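Local coordinates for alcohol dehydrogenase superfamily protein (Novosphingobium aromaticivorans, PDB 3GAZ) that probably acts as an NADP-dependent oxidoreductase of the medium-chain alcohol dehydrogenase superfamily, its substrate unknown, at residues F135-E140 with L219-L224; P227-S232 with G249-A254. All blocks are in the same frame, centred on the assembly; numbering follows the deposited sequence.

Contact 1: residues F135-E140 with L219-L224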
ATOM      1  N   PHE A 135     -16.208  12.386   8.294  1.00 12.61           N
ATOM      2  CA  PHE A 135     -16.009  13.783   8.683  1.00 12.37           C
ATOM      3  C   PHE A 135     -14.975  14.424   7.760  1.00 11.98           C
ATOM      4  O   PHE A 135     -15.179  15.520   7.229  1.00 11.12           O
ATOM      5  CB  PHE A 135     -15.507  13.909  10.126  1.00 13.10           C
ATOM      6  CG  PHE A 135     -15.340  15.340  10.575  1.00 12.50           C
ATOM      7  CD1 PHE A 135     -16.408  16.035  11.141  1.00 14.27           C
ATOM      8  CD2 PHE A 135     -14.140  16.017  10.356  1.00 13.12           C
ATOM      9  CE1 PHE A 135     -16.289  17.389  11.476  1.00 11.90           C
ATOM     10  CE2 PHE A 135     -14.006  17.375  10.687  1.00 13.48           C
ATOM     11  CZ  PHE A 135     -15.086  18.062  11.249  1.00 13.66           C
ATOM     12  N   ILE A 136     -13.853  13.736   7.588  1.00 12.05           N
ATOM     13  CA  ILE A 136     -12.781  14.218   6.730  1.00 12.96           C
ATOM     14  C   ILE A 136     -13.289  14.387   5.297  1.00 13.50           C
ATOM     15  O   ILE A 136     -12.955  15.360   4.623  1.00 13.76           O
ATOM     16  CB  ILE A 136     -11.584  13.239   6.753  1.00 13.07           C
ATOM     17  CG1 ILE A 136     -10.888  13.318   8.115  1.00 14.68           C
ATOM     18  CG2 ILE A 136     -10.610  13.560   5.628  1.00 14.78           C
ATOM     19  CD1 ILE A 136      -9.800  12.284   8.312  1.00 14.76           C
ATOM     20  N   THR A 137     -14.107  13.445   4.840  1.00 11.91           N
ATOM     21  CA  THR A 137     -14.646  13.515   3.491  1.00 14.10           C
ATOM     22  C   THR A 137     -15.527  14.757   3.366  1.00 15.39           C
ATOM     23  O   THR A 137     -15.388  15.539   2.422  1.00 15.13           O
ATOM     24  CB  THR A 137     -15.463  12.247   3.159  1.00 14.43           C
ATOM     25  OG1 THR A 137     -14.599  11.102   3.202  1.00 14.67           O
ATOM     26  CG2 THR A 137     -16.086  12.355   1.777  1.00 12.66           C
ATOM     27  N   ALA A 138     -16.416  14.948   4.337  1.00 14.80           N
ATOM     28  CA  ALA A 138     -17.314  16.100   4.345  1.00 13.46           C
ATOM     29  C   ALA A 138     -16.538  17.412   4.418  1.00 13.57           C
ATOM     30  O   ALA A 138     -16.875  18.388   3.739  1.00 14.50           O
ATOM     31  CB  ALA A 138     -18.267  16.004   5.529  1.00 12.60           C
ATOM     32  N   TRP A 139     -15.498  17.429   5.243  1.00 13.72           N
ATOM     33  CA  TRP A 139     -14.681  18.625   5.429  1.00 13.73           C
ATOM     34  C   TRP A 139     -13.868  19.013   4.195  1.00 15.11           C
ATOM     35  O   TRP A 139     -13.781  20.196   3.848  1.00 14.41           O
ATOM     36  CB  TRP A 139     -13.741  18.427   6.619  1.00 14.69           C
ATOM     37  CG  TRP A 139     -12.955  19.650   6.981  1.00 16.08           C
ATOM     38  CD1 TRP A 139     -11.795  20.089   6.405  1.00 16.30           C
ATOM     39  CD2 TRP A 139     -13.288  20.606   7.994  1.00 17.14           C
ATOM     40  NE1 TRP A 139     -11.384  21.262   7.002  1.00 18.12           N
ATOM     41  CE2 TRP A 139     -12.281  21.599   7.981  1.00 17.56           C
ATOM     42  CE3 TRP A 139     -14.339  20.717   8.916  1.00 17.67           C
ATOM     43  CZ2 TRP A 139     -12.297  22.696   8.854  1.00 19.32           C
ATOM     44  CZ3 TRP A 139     -14.355  21.810   9.786  1.00 18.41           C
ATOM     45  CH2 TRP A 139     -13.337  22.782   9.747  1.00 18.51           C
ATOM     46  N   GLU A 140     -13.267  18.031   3.530  1.00 14.11           N
ATOM     47  CA  GLU A 140     -12.470  18.344   2.352  1.00 14.82           C
ATOM     48  C   GLU A 140     -13.327  18.983   1.273  1.00 14.90           C
ATOM     49  O   GLU A 140     -12.860  19.845   0.535  1.00 13.28           O
ATOM     50  CB  GLU A 140     -11.790  17.091   1.795  1.00 17.08           C
ATOM     51  CG  GLU A 140     -10.881  16.396   2.794  1.00 21.39           C
ATOM     52  CD  GLU A 140      -9.846  15.509   2.129  1.00 25.15           C
ATOM     53  OE1 GLU A 140     -10.189  14.805   1.150  1.00 23.70           O
ATOM     54  OE2 GLU A 140      -8.686  15.510   2.599  1.00 28.79           O
ATOM     55  N   LEU A 219     -23.874  26.245  -2.769  1.00 14.09           N
ATOM     56  CA  LEU A 219     -23.034  25.054  -2.684  1.00 15.35           C
ATOM     57  C   LEU A 219     -23.845  23.761  -2.632  1.00 14.43           C
ATOM     58  O   LEU A 219     -24.792  23.651  -1.858  1.00 16.63           O
ATOM     59  CB  LEU A 219     -22.151  25.159  -1.432  1.00 13.29           C
ATOM     60  CG  LEU A 219     -21.177  24.030  -1.085  1.00 15.87           C
ATOM     61  CD1 LEU A 219     -20.197  23.794  -2.236  1.00 13.77           C
ATOM     62  CD2 LEU A 219     -20.424  24.415   0.188  1.00 16.45           C
ATOM     63  N   VAL A 220     -23.481  22.789  -3.466  1.00 14.49           N
ATOM     64  CA  VAL A 220     -24.165  21.497  -3.475  1.00 12.26           C
ATOM     65  C   VAL A 220     -23.162  20.370  -3.225  1.00 12.92           C
ATOM     66  O   VAL A 220     -22.169  20.247  -3.942  1.00 11.83           O
ATOM     67  CB  VAL A 220     -24.860  21.212  -4.823  1.00 12.28           C
ATOM     68  CG1 VAL A 220     -25.545  19.842  -4.770  1.00  9.40           C
ATOM     69  CG2 VAL A 220     -25.891  22.304  -5.136  1.00  7.43           C
ATOM     70  N   TYR A 221     -23.414  19.556  -2.204  1.00 13.41           N
ATOM     71  CA  TYR A 221     -22.516  18.446  -1.915  1.00 14.00           C
ATOM     72  C   TYR A 221     -23.176  17.115  -2.250  1.00 14.84           C
ATOM     73  O   TYR A 221     -24.113  16.683  -1.579  1.00 13.75           O
ATOM     74  CB  TYR A 221     -22.089  18.438  -0.440  1.00 15.75           C
ATOM     75  CG  TYR A 221     -20.840  17.605  -0.185  1.00 15.16           C
ATOM     76  CD1 TYR A 221     -20.695  16.338  -0.753  1.00 17.25           C
ATOM     77  CD2 TYR A 221     -19.807  18.086   0.613  1.00 14.01           C
ATOM     78  CE1 TYR A 221     -19.548  15.571  -0.534  1.00 15.94           C
ATOM     79  CE2 TYR A 221     -18.653  17.326   0.841  1.00 15.06           C
ATOM     80  CZ  TYR A 221     -18.532  16.071   0.262  1.00 15.43           C
ATOM     81  OH  TYR A 221     -17.399  15.314   0.474  1.00 14.24           O
ATOM     82  N   ASP A 222     -22.678  16.472  -3.301  1.00 16.06           N
ATOM     83  CA  ASP A 222     -23.187  15.182  -3.730  1.00 15.93           C
ATOM     84  C   ASP A 222     -22.460  14.075  -2.976  1.00 17.70           C
ATOM     85  O   ASP A 222     -21.249  13.919  -3.116  1.00 17.87           O
ATOM     86  CB  ASP A 222     -22.962  15.002  -5.235  1.00 16.16           C
ATOM     87  CG  ASP A 222     -23.155  13.570  -5.683  1.00 17.46           C
ATOM     88  OD1 ASP A 222     -24.137  12.937  -5.246  1.00 17.49           O
ATOM     89  OD2 ASP A 222     -22.327  13.074  -6.476  1.00 18.00           O
ATOM     90  N   THR A 223     -23.193  13.312  -2.168  1.00 18.56           N
ATOM     91  CA  THR A 223     -22.575  12.217  -1.428  1.00 18.33           C
ATOM     92  C   THR A 223     -23.029  10.880  -1.995  1.00 19.36           C
ATOM     93  O   THR A 223     -22.659   9.828  -1.475  1.00 18.80           O
ATOM     94  CB  THR A 223     -22.963  12.220   0.067  1.00 20.13           C
ATOM     95  OG1 THR A 223     -24.297  11.717   0.212  1.00 19.23           O
ATOM     96  CG2 THR A 223     -22.878  13.616   0.644  1.00 17.28           C
ATOM     97  N   LEU A 224     -23.826  10.919  -3.060  1.00 18.54           N
ATOM     98  CA  LEU A 224     -24.345   9.694  -3.657  1.00 19.96           C
ATOM     99  C   LEU A 224     -23.743   9.344  -5.019  1.00 19.62           C
ATOM    100  O   LEU A 224     -23.573   8.169  -5.339  1.00 17.65           O
ATOM    101  CB  LEU A 224     -25.873   9.786  -3.760  1.00 20.96           C
ATOM    102  CG  LEU A 224     -26.590   9.863  -2.405  1.00 22.28           C
ATOM    103  CD1 LEU A 224     -28.067  10.174  -2.595  1.00 22.97           C
ATOM    104  CD2 LEU A 224     -26.410   8.540  -1.669  1.00 24.69           C
TER
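Tyr-221 spans the gap between strand 217-222 and helix 132-145, and its phenol end meets the helix backbone at Thr-137 and Ala-138. The hydroxyl donates to a carbonyl of the helix, Tyr-221 OH lying 2.8 Å from Thr-137 O. The approach is far from linear at the acceptor: the C=O...donor angle is 114°, and the hydroxyl sits above the carbonyl plane, off any lone-pair direction. Seen from the ring, Thr-137 O lies at the edge and in plane. One ring carbon extends the contact, with Tyr-221 CE2 3.6 Å from Ala-138 O, so successive helix carbonyls face the same ring edge. The methyl Thr-137 CG2 packs against the hydroxyl at 3.5 Å from Tyr-221 OH, the two side chains crossing nearly at right angles.

The torsions account for this division of labour. In Thr-137 the methyl branch is anti to the backbone N, which puts it beside the phenol, while OG1 (chi1 -63°) is hydrogen-bonded to Leu-133 O one turn back and also to Thr-268. With CG anti to its own N (chi1 -162°), Tyr-221 sends its ring across to the helix. Its strand is held by backbone bonds to Leu-155 and, through Val-220, to the strand containing Val-243. Ala-138 packs on Val-166 and Ile-170 of helix 162-173, which closes another side of the helix. Just past the tyrosine, Asp-222 OD1 accepts from Leu-224 N at 3.0 Å, an Asx turn that shapes the end of the strand.

The contact thus joins the Rossmann-type parallel sheet to a helix packed beside it. All three touching residues are buried, and one short but off-plane hydrogen bond gives the phenolic hydroxyl a main-chain acceptor and ties helix to strand without a second side-chain polar group.

Contact 2: residues P227-S232 with G249-A254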
ATOM      1  N   PRO A 227     -26.438   9.577 -10.976  1.00 20.82           N
ATOM      2  CA  PRO A 227     -27.478  10.536 -11.367  1.00 19.42           C
ATOM      3  C   PRO A 227     -27.634  11.681 -10.371  1.00 18.26           C
ATOM      4  O   PRO A 227     -28.058  12.778 -10.734  1.00 18.56           O
ATOM      5  CB  PRO A 227     -28.736   9.672 -11.439  1.00 22.53           C
ATOM      6  CG  PRO A 227     -28.197   8.312 -11.805  1.00 22.86           C
ATOM      7  CD  PRO A 227     -26.982   8.209 -10.912  1.00 21.60           C
ATOM      8  N   VAL A 228     -27.298  11.425  -9.110  1.00 17.47           N
ATOM      9  CA  VAL A 228     -27.422  12.453  -8.083  1.00 17.01           C
ATOM     10  C   VAL A 228     -26.463  13.613  -8.367  1.00 16.77           C
ATOM     11  O   VAL A 228     -26.739  14.761  -8.008  1.00 13.45           O
ATOM     12  CB  VAL A 228     -27.135  11.875  -6.671  1.00 17.96           C
ATOM     13  CG1 VAL A 228     -27.313  12.956  -5.622  1.00 15.76           C
ATOM     14  CG2 VAL A 228     -28.081  10.700  -6.387  1.00 18.95           C
ATOM     15  N   LEU A 229     -25.336  13.312  -9.006  1.00 15.44           N
ATOM     16  CA  LEU A 229     -24.372  14.360  -9.331  1.00 16.52           C
ATOM     17  C   LEU A 229     -24.962  15.248 -10.424  1.00 17.33           C
ATOM     18  O   LEU A 229     -24.814  16.475 -10.398  1.00 18.09           O
ATOM     19  CB  LEU A 229     -23.046  13.752  -9.796  1.00 16.24           C
ATOM     20  CG  LEU A 229     -21.984  14.769 -10.221  1.00 15.58           C
ATOM     21  CD1 LEU A 229     -21.788  15.804  -9.118  1.00 18.87           C
ATOM     22  CD2 LEU A 229     -20.678  14.046 -10.522  1.00 16.32           C
ATOM     23  N   ASP A 230     -25.639  14.628 -11.386  1.00 17.82           N
ATOM     24  CA  ASP A 230     -26.271  15.390 -12.463  1.00 18.22           C
ATOM     25  C   ASP A 230     -27.340  16.300 -11.855  1.00 17.45           C
ATOM     26  O   ASP A 230     -27.488  17.453 -12.247  1.00 17.10           O
ATOM     27  CB  ASP A 230     -26.916  14.450 -13.486  1.00 18.54           C
ATOM     28  CG  ASP A 230     -25.907  13.548 -14.166  1.00 20.96           C
ATOM     29  OD1 ASP A 230     -24.927  14.073 -14.732  1.00 22.55           O
ATOM     30  OD2 ASP A 230     -26.097  12.314 -14.136  1.00 22.53           O
ATOM     31  N   ALA A 231     -28.088  15.772 -10.891  1.00 17.81           N
ATOM     32  CA  ALA A 231     -29.130  16.551 -10.233  1.00 16.78           C
ATOM     33  C   ALA A 231     -28.495  17.726  -9.492  1.00 16.04           C
ATOM     34  O   ALA A 231     -29.079  18.804  -9.398  1.00 14.34           O
ATOM     35  CB  ALA A 231     -29.913  15.663  -9.260  1.00 18.31           C
ATOM     36  N   SER A 232     -27.290  17.509  -8.975  1.00 14.74           N
ATOM     37  CA  SER A 232     -26.570  18.549  -8.249  1.00 14.17           C
ATOM     38  C   SER A 232     -26.203  19.689  -9.197  1.00 14.91           C
ATOM     39  O   SER A 232     -26.257  20.861  -8.822  1.00 14.26           O
ATOM     40  CB  SER A 232     -25.302  17.969  -7.616  1.00 12.73           C
ATOM     41  OG  SER A 232     -25.627  16.942  -6.687  1.00 14.91           O
ATOM     42  N   GLY A 249     -17.960   8.577 -12.423  1.00 28.45           N
ATOM     43  CA  GLY A 249     -18.558   8.308 -13.720  1.00 27.20           C
ATOM     44  C   GLY A 249     -18.441   9.407 -14.757  1.00 27.05           C
ATOM     45  O   GLY A 249     -17.775  10.422 -14.546  1.00 25.95           O
ATOM     46  N   THR A 250     -19.098   9.190 -15.892  1.00 26.54           N
ATOM     47  CA  THR A 250     -19.106  10.145 -16.990  1.00 25.90           C
ATOM     48  C   THR A 250     -20.357  11.013 -16.872  1.00 24.77           C
ATOM     49  O   THR A 250     -21.457  10.503 -16.655  1.00 24.25           O
ATOM     50  CB  THR A 250     -19.103   9.416 -18.357  1.00 27.38           C
ATOM     51  OG1 THR A 250     -19.271  10.369 -19.413  1.00 30.18           O
ATOM     52  CG2 THR A 250     -20.221   8.394 -18.421  1.00 28.55           C
ATOM     53  N   HIS A 251     -20.189  12.323 -17.001  1.00 21.76           N
ATOM     54  CA  HIS A 251     -21.325  13.224 -16.885  1.00 22.69           C
ATOM     55  C   HIS A 251     -21.360  14.321 -17.937  1.00 22.11           C
ATOM     56  O   HIS A 251     -20.329  14.716 -18.480  1.00 22.28           O
ATOM     57  CB  HIS A 251     -21.348  13.870 -15.496  1.00 22.37           C
ATOM     58  CG  HIS A 251     -21.565  12.898 -14.379  1.00 22.44           C
ATOM     59  ND1 HIS A 251     -20.544  12.150 -13.832  1.00 24.44           N
ATOM     60  CD2 HIS A 251     -22.692  12.534 -13.723  1.00 22.67           C
ATOM     61  CE1 HIS A 251     -21.033  11.369 -12.887  1.00 21.90           C
ATOM     62  NE2 HIS A 251     -22.334  11.582 -12.801  1.00 23.73           N
ATOM     63  N   LYS A 252     -22.565  14.798 -18.229  1.00 21.94           N
ATOM     64  CA  LYS A 252     -22.752  15.877 -19.188  1.00 22.31           C
ATOM     65  C   LYS A 252     -22.384  17.153 -18.439  1.00 19.65           C
ATOM     66  O   LYS A 252     -22.982  17.467 -17.412  1.00 17.74           O
ATOM     67  CB  LYS A 252     -24.212  15.933 -19.639  1.00 24.09           C
ATOM     68  CG  LYS A 252     -24.572  17.166 -20.442  1.00 30.81           C
ATOM     69  CD  LYS A 252     -23.733  17.289 -21.706  1.00 32.55           C
ATOM     70  CE  LYS A 252     -24.503  18.055 -22.764  1.00 36.88           C
ATOM     71  NZ  LYS A 252     -25.812  17.399 -23.048  1.00 37.28           N
ATOM     72  N   LEU A 253     -21.403  17.886 -18.953  1.00 18.38           N
ATOM     73  CA  LEU A 253     -20.948  19.103 -18.289  1.00 19.39           C
ATOM     74  C   LEU A 253     -21.644  20.397 -18.705  1.00 19.01           C
ATOM     75  O   LEU A 253     -21.421  21.440 -18.095  1.00 19.87           O
ATOM     76  CB  LEU A 253     -19.434  19.250 -18.478  1.00 16.80           C
ATOM     77  CG  LEU A 253     -18.601  18.054 -18.001  1.00 16.99           C
ATOM     78  CD1 LEU A 253     -17.111  18.400 -18.057  1.00 14.69           C
ATOM     79  CD2 LEU A 253     -19.003  17.693 -16.578  1.00 15.16           C
ATOM     80  N   ALA A 254     -22.496  20.332 -19.721  1.00 20.48           N
ATOM     81  CA  ALA A 254     -23.198  21.518 -20.215  1.00 21.01           C
ATOM     82  C   ALA A 254     -23.767  22.451 -19.135  1.00 22.03           C
ATOM     83  O   ALA A 254     -23.611  23.671 -19.216  1.00 21.95           O
ATOM     84  CB  ALA A 254     -24.312  21.098 -21.181  1.00 21.97           C
TER
HETATM   85  O   HOH W   1     -24.907  13.156 -17.478  1.00 19.38           O
HETATM   86  O   HOH W   2     -25.028  16.532 -15.954  1.00 20.67           O
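The ring of His-251 packs on Leu-229 of helix 227-235, joining that helix to the loop between strand 240-244 and helix 254-258 in the Rossmann-type domain. His-251 carries most of the contact. Leu-229 meets one ring face in a CH-pi interaction, with Leu-229 CD2 3.7 Å from the centroid of the His-251 ring and 15° off its normal. The leucine has CG anti to the backbone N (chi1 177°), which carries CD2 over the imidazole, and the same side chain also rests on Val-242 and Ser-244 of the sheet. Asp-230 lies beside the ring edge, but its close approach there is doubtful.

The ring's rotation is held chiefly by His-251 NE2, hydrogen-bonded to Gly-226 O just before the helix; ND1 adds only a weak bond to Gly-249 O within the loop. The polar link from Asp-230 to the loop backbone runs through water. One water donates to Asp-230 OD1 and accepts from Lys-252 N, the water oxygen lying 3.0 Å from that nitrogen. The other donates both ways, its oxygen 2.7 Å from Asp-230 OD1 and likewise 2.7 Å from Lys-252 O.

In the fold
Both contacts belong to the parallel six-stranded sheet and its flanking elements, with centres about 16 Å apart. They come in series along the chain: contact 1 closes at residue 224, and contact 2 opens at 227 on the helix that directly follows strand 217-222. Strand and helix also touch, with Asp-222 OD2 3.5 Å from Leu-229 CB and Val-220 CG1 3.4 Å from Ser-232 CB. From helix 132-145 the path therefore passes through strand 217-222 to helix 227-235 and on to the 249-254 loop. Contact 1 is buried with its centre about 9 Å from the centre of the chain, while contact 2, partly buried, has its centre about 22 Å out, so the series runs outward.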